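Local coordinates for protein ceramide very long chain fatty acid hydroxylase SCS7 (PDB 4ZR1) that hydroxylates the very long chain fatty acids of sphingolipid ceramides at C-2, within the endoplasmic reticulum membrane, probably through a di-zinc centre, at residues T26-E31 and H79-Y84. Sequence-based numbering, arbitrary orientation.
Sequences TTFVKE and HRPRHY
Three flat groups organise this junction of two loops in the probably cytoplasmic part of the chain; one is met over a face and two at their edges. The R82 guanidinium carries the methyl CG2 of T26 over one face, with NH2 as its nearest atom at 3.6 Å. The R80 guanidinium is approached at its edge, near its plane, by the carbonyl O of T26. The F28 ring, with CG anti to its own carbonyl carbon, points an edge at the backbone O of H79, 3.4 Å from CE1, while P81 CD and R80 CG approach obliquely.

The main grip is a hydrogen bond from R80 NE to T26 O, 2.5 Å long with an N-H...O angle of 148°; the donor stands above the carbonyl plane. R80 NH1 adds a weak bond to the same oxygen at 3.1 Å and, less surely, another weak one to T26 OG1, whose position is less certain. The R80 chain is extended at chi2 but bends at chi3 (61°), and the two side chains cross obliquely.

Both arginines have acidic partners beyond these loops: R80 NH2 pairs with E290, close to the C-terminus, and R82 NH2 with D47 of helix 44-51. The H79 imidazole, about 6 Å from a zinc ion, bonds through ND1 to V75 O, stacks on Y259 and meets the zinc ligand H178 edge-to-face. The contact thus illustrates how a buried arginine can serve backbone and carboxylate at once: E290 and D47 probably offset both buried charges, while R80 NE and NH1 satisfy a loop carbonyl and tie the N-terminal segment to the chain that follows helix 71-78.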
ATOM      1  N   THR A  26      -0.050  13.347  13.151  1.00 87.78           N
ATOM      2  CA  THR A  26      -1.022  13.697  12.119  1.00 89.06           C
ATOM      3  C   THR A  26      -0.569  14.884  11.288  1.00 93.45           C
ATOM      4  O   THR A  26      -1.243  15.268  10.337  1.00 96.10           O
ATOM      5  CB  THR A  26      -2.405  14.019  12.731  1.00 92.42           C
ATOM      6  OG1 THR A  26      -2.315  15.204  13.534  1.00 94.02           O
ATOM      7  CG2 THR A  26      -2.900  12.864  13.584  1.00 85.71           C
ATOM      8  N   THR A  27       0.567  15.471  11.654  1.00100.27           N
ATOM      9  CA  THR A  27       1.069  16.639  10.953  1.00102.82           C
ATOM     10  C   THR A  27       2.263  16.247  10.089  1.00102.45           C
ATOM     11  O   THR A  27       3.276  15.753  10.591  1.00102.84           O
ATOM     12  CB  THR A  27       1.474  17.776  11.924  1.00112.77           C
ATOM     13  OG1 THR A  27       2.554  17.343  12.758  1.00125.01           O
ATOM     14  CG2 THR A  27       0.296  18.179  12.803  1.00111.29           C
ATOM     15  N   PHE A  28       2.116  16.463   8.786  1.00 92.87           N
ATOM     16  CA  PHE A  28       3.164  16.189   7.820  1.00103.41           C
ATOM     17  C   PHE A  28       4.394  17.048   8.110  1.00109.39           C
ATOM     18  O   PHE A  28       4.268  18.158   8.622  1.00116.32           O
ATOM     19  CB  PHE A  28       2.633  16.439   6.404  1.00106.99           C
ATOM     20  CG  PHE A  28       1.423  15.609   6.058  1.00103.86           C
ATOM     21  CD1 PHE A  28       1.446  14.228   6.206  1.00 99.52           C
ATOM     22  CD2 PHE A  28       0.250  16.211   5.619  1.00100.31           C
ATOM     23  CE1 PHE A  28       0.331  13.460   5.902  1.00 94.69           C
ATOM     24  CE2 PHE A  28      -0.871  15.446   5.314  1.00 99.50           C
ATOM     25  CZ  PHE A  28      -0.829  14.066   5.455  1.00 93.34           C
ATOM     26  N   VAL A  29       5.580  16.524   7.806  1.00103.22           N
ATOM     27  CA  VAL A  29       6.823  17.247   8.061  1.00111.34           C
ATOM     28  C   VAL A  29       7.648  17.393   6.779  1.00113.87           C
ATOM     29  O   VAL A  29       7.577  16.542   5.892  1.00114.67           O
ATOM     30  CB  VAL A  29       7.679  16.549   9.146  1.00113.19           C
ATOM     31  CG1 VAL A  29       8.608  17.555   9.817  1.00126.35           C
ATOM     32  CG2 VAL A  29       6.792  15.900  10.190  1.00103.70           C
ATOM     33  N   LYS A  30       8.420  18.477   6.675  1.00113.24           N
ATOM     34  CA  LYS A  30       9.232  18.701   5.486  1.00112.45           C
ATOM     35  C   LYS A  30      10.374  17.700   5.491  1.00112.79           C
ATOM     36  O   LYS A  30      10.855  17.302   4.434  1.00117.58           O
ATOM     37  CB  LYS A  30       9.771  20.134   5.422  1.00119.78           C
ATOM     38  CG  LYS A  30      11.252  20.254   5.754  1.00132.58           C
ATOM     39  CD  LYS A  30      11.648  21.687   5.997  1.00141.65           C
ATOM     40  CE  LYS A  30      12.434  21.808   7.285  1.00141.93           C
ATOM     41  NZ  LYS A  30      12.519  23.225   7.699  1.00146.22           N
ATOM     42  N   GLU A  31      10.795  17.283   6.681  1.00110.33           N
ATOM     43  CA  GLU A  31      11.855  16.296   6.813  1.00116.56           C
ATOM     44  C   GLU A  31      11.455  15.265   7.864  1.00109.99           C
ATOM     45  O   GLU A  31      10.901  15.608   8.905  1.00108.89           O
ATOM     46  CB  GLU A  31      13.192  16.968   7.160  1.00126.94           C
ATOM     47  CG  GLU A  31      14.344  16.408   6.342  1.00140.40           C
ATOM     48  CD  GLU A  31      14.388  16.966   4.929  1.00144.81           C
ATOM     49  OE1 GLU A  31      14.169  18.183   4.754  1.00150.25           O
ATOM     50  OE2 GLU A  31      14.628  16.176   3.992  1.00143.07           O
ATOM     51  N   HIS A  79      -5.205   9.738   5.780  1.00 91.20           N
ATOM     52  CA  HIS A  79      -3.803   9.840   5.377  1.00 82.50           C
ATOM     53  C   HIS A  79      -2.964  10.602   6.407  1.00 78.80           C
ATOM     54  O   HIS A  79      -1.771  10.818   6.213  1.00 74.94           O
ATOM     55  CB  HIS A  79      -3.675  10.513   4.006  1.00 80.15           C
ATOM     56  CG  HIS A  79      -4.345   9.762   2.897  1.00 83.96           C
ATOM     57  ND1 HIS A  79      -5.561  10.138   2.370  1.00 83.99           N
ATOM     58  CD2 HIS A  79      -3.971   8.650   2.217  1.00 75.24           C
ATOM     59  CE1 HIS A  79      -5.908   9.295   1.415  1.00 77.61           C
ATOM     60  NE2 HIS A  79      -4.964   8.379   1.305  1.00 71.82           N
ATOM     61  N   ARG A  80      -3.581  11.015   7.506  1.00 78.73           N
ATOM     62  CA  ARG A  80      -2.806  11.577   8.601  1.00 80.61           C
ATOM     63  C   ARG A  80      -2.590  10.466   9.618  1.00 83.95           C
ATOM     64  O   ARG A  80      -3.531  10.032  10.276  1.00 92.56           O
ATOM     65  CB  ARG A  80      -3.509  12.793   9.191  1.00 84.55           C
ATOM     66  CG  ARG A  80      -3.690  13.900   8.153  1.00 89.55           C
ATOM     67  CD  ARG A  80      -4.399  15.113   8.705  1.00101.00           C
ATOM     68  NE  ARG A  80      -3.656  15.709   9.806  1.00112.48           N
ATOM     69  CZ  ARG A  80      -4.003  16.840  10.407  1.00117.88           C
ATOM     70  NH1 ARG A  80      -3.273  17.315  11.410  1.00121.39           N
ATOM     71  NH2 ARG A  80      -5.081  17.495   9.997  1.00114.65           N
ATOM     72  N   PRO A  81      -1.344   9.971   9.710  1.00 80.56           N
ATOM     73  CA  PRO A  81      -1.074   8.689  10.371  1.00 76.45           C
ATOM     74  C   PRO A  81      -1.246   8.681  11.886  1.00 78.31           C
ATOM     75  O   PRO A  81      -1.020   9.678  12.566  1.00 83.96           O
ATOM     76  CB  PRO A  81       0.393   8.405  10.000  1.00 70.18           C
ATOM     77  CG  PRO A  81       0.975   9.746   9.678  1.00 72.04           C
ATOM     78  CD  PRO A  81      -0.142  10.525   9.057  1.00 75.22           C
ATOM     79  N   ARG A  82      -1.657   7.531  12.402  1.00 74.57           N
ATOM     80  CA  ARG A  82      -1.663   7.295  13.832  1.00 74.79           C
ATOM     81  C   ARG A  82      -0.849   6.032  14.094  1.00 76.26           C
ATOM     82  O   ARG A  82      -0.327   5.422  13.162  1.00 90.21           O
ATOM     83  CB  ARG A  82      -3.091   7.144  14.367  1.00 82.37           C
ATOM     84  CG  ARG A  82      -4.171   7.754  13.490  1.00 82.45           C
ATOM     85  CD  ARG A  82      -4.259   9.267  13.612  1.00 84.98           C
ATOM     86  NE  ARG A  82      -5.207   9.814  12.645  1.00 87.23           N
ATOM     87  CZ  ARG A  82      -6.079  10.774  12.925  1.00 98.63           C
ATOM     88  NH1 ARG A  82      -6.913  11.216  11.995  1.00102.91           N
ATOM     89  NH2 ARG A  82      -6.122  11.285  14.145  1.00101.82           N
ATOM     90  N   HIS A  83      -0.739   5.643  15.358  1.00 73.44           N
ATOM     91  CA  HIS A  83      -0.069   4.402  15.722  1.00 72.11           C
ATOM     92  C   HIS A  83      -0.813   3.734  16.877  1.00 78.64           C
ATOM     93  O   HIS A  83      -1.043   4.354  17.916  1.00 84.17           O
ATOM     94  CB  HIS A  83       1.400   4.665  16.093  1.00 74.24           C
ATOM     95  CG  HIS A  83       2.212   3.418  16.266  1.00 83.68           C
ATOM     96  ND1 HIS A  83       2.440   2.528  15.237  1.00 85.31           N
ATOM     97  CD2 HIS A  83       2.834   2.903  17.352  1.00 85.31           C
ATOM     98  CE1 HIS A  83       3.169   1.521  15.682  1.00 78.23           C
ATOM     99  NE2 HIS A  83       3.425   1.726  16.961  1.00 82.43           N
ATOM    100  N   TYR A  84      -1.191   2.473  16.694  1.00 77.95           N
ATOM    101  CA  TYR A  84      -1.922   1.736  17.728  1.00 69.98           C
ATOM    102  C   TYR A  84      -1.032   1.305  18.890  1.00 76.45           C
ATOM    103  O   TYR A  84      -1.518   1.016  19.982  1.00 76.97           O
ATOM    104  CB  TYR A  84      -2.597   0.507  17.124  1.00 65.77           C
ATOM    105  CG  TYR A  84      -3.601  -0.153  18.036  1.00 74.72           C
ATOM    106  CD1 TYR A  84      -4.841   0.436  18.278  1.00 75.75           C
ATOM    107  CD2 TYR A  84      -3.327  -1.371  18.638  1.00 81.56           C
ATOM    108  CE1 TYR A  84      -5.772  -0.162  19.114  1.00 76.07           C
ATOM    109  CE2 TYR A  84      -4.257  -1.979  19.470  1.00 86.29           C
ATOM    110  CZ  TYR A  84      -5.476  -1.367  19.705  1.00 80.53           C
ATOM    111  OH  TYR A  84      -6.397  -1.960  20.533  1.00 77.53           O
TER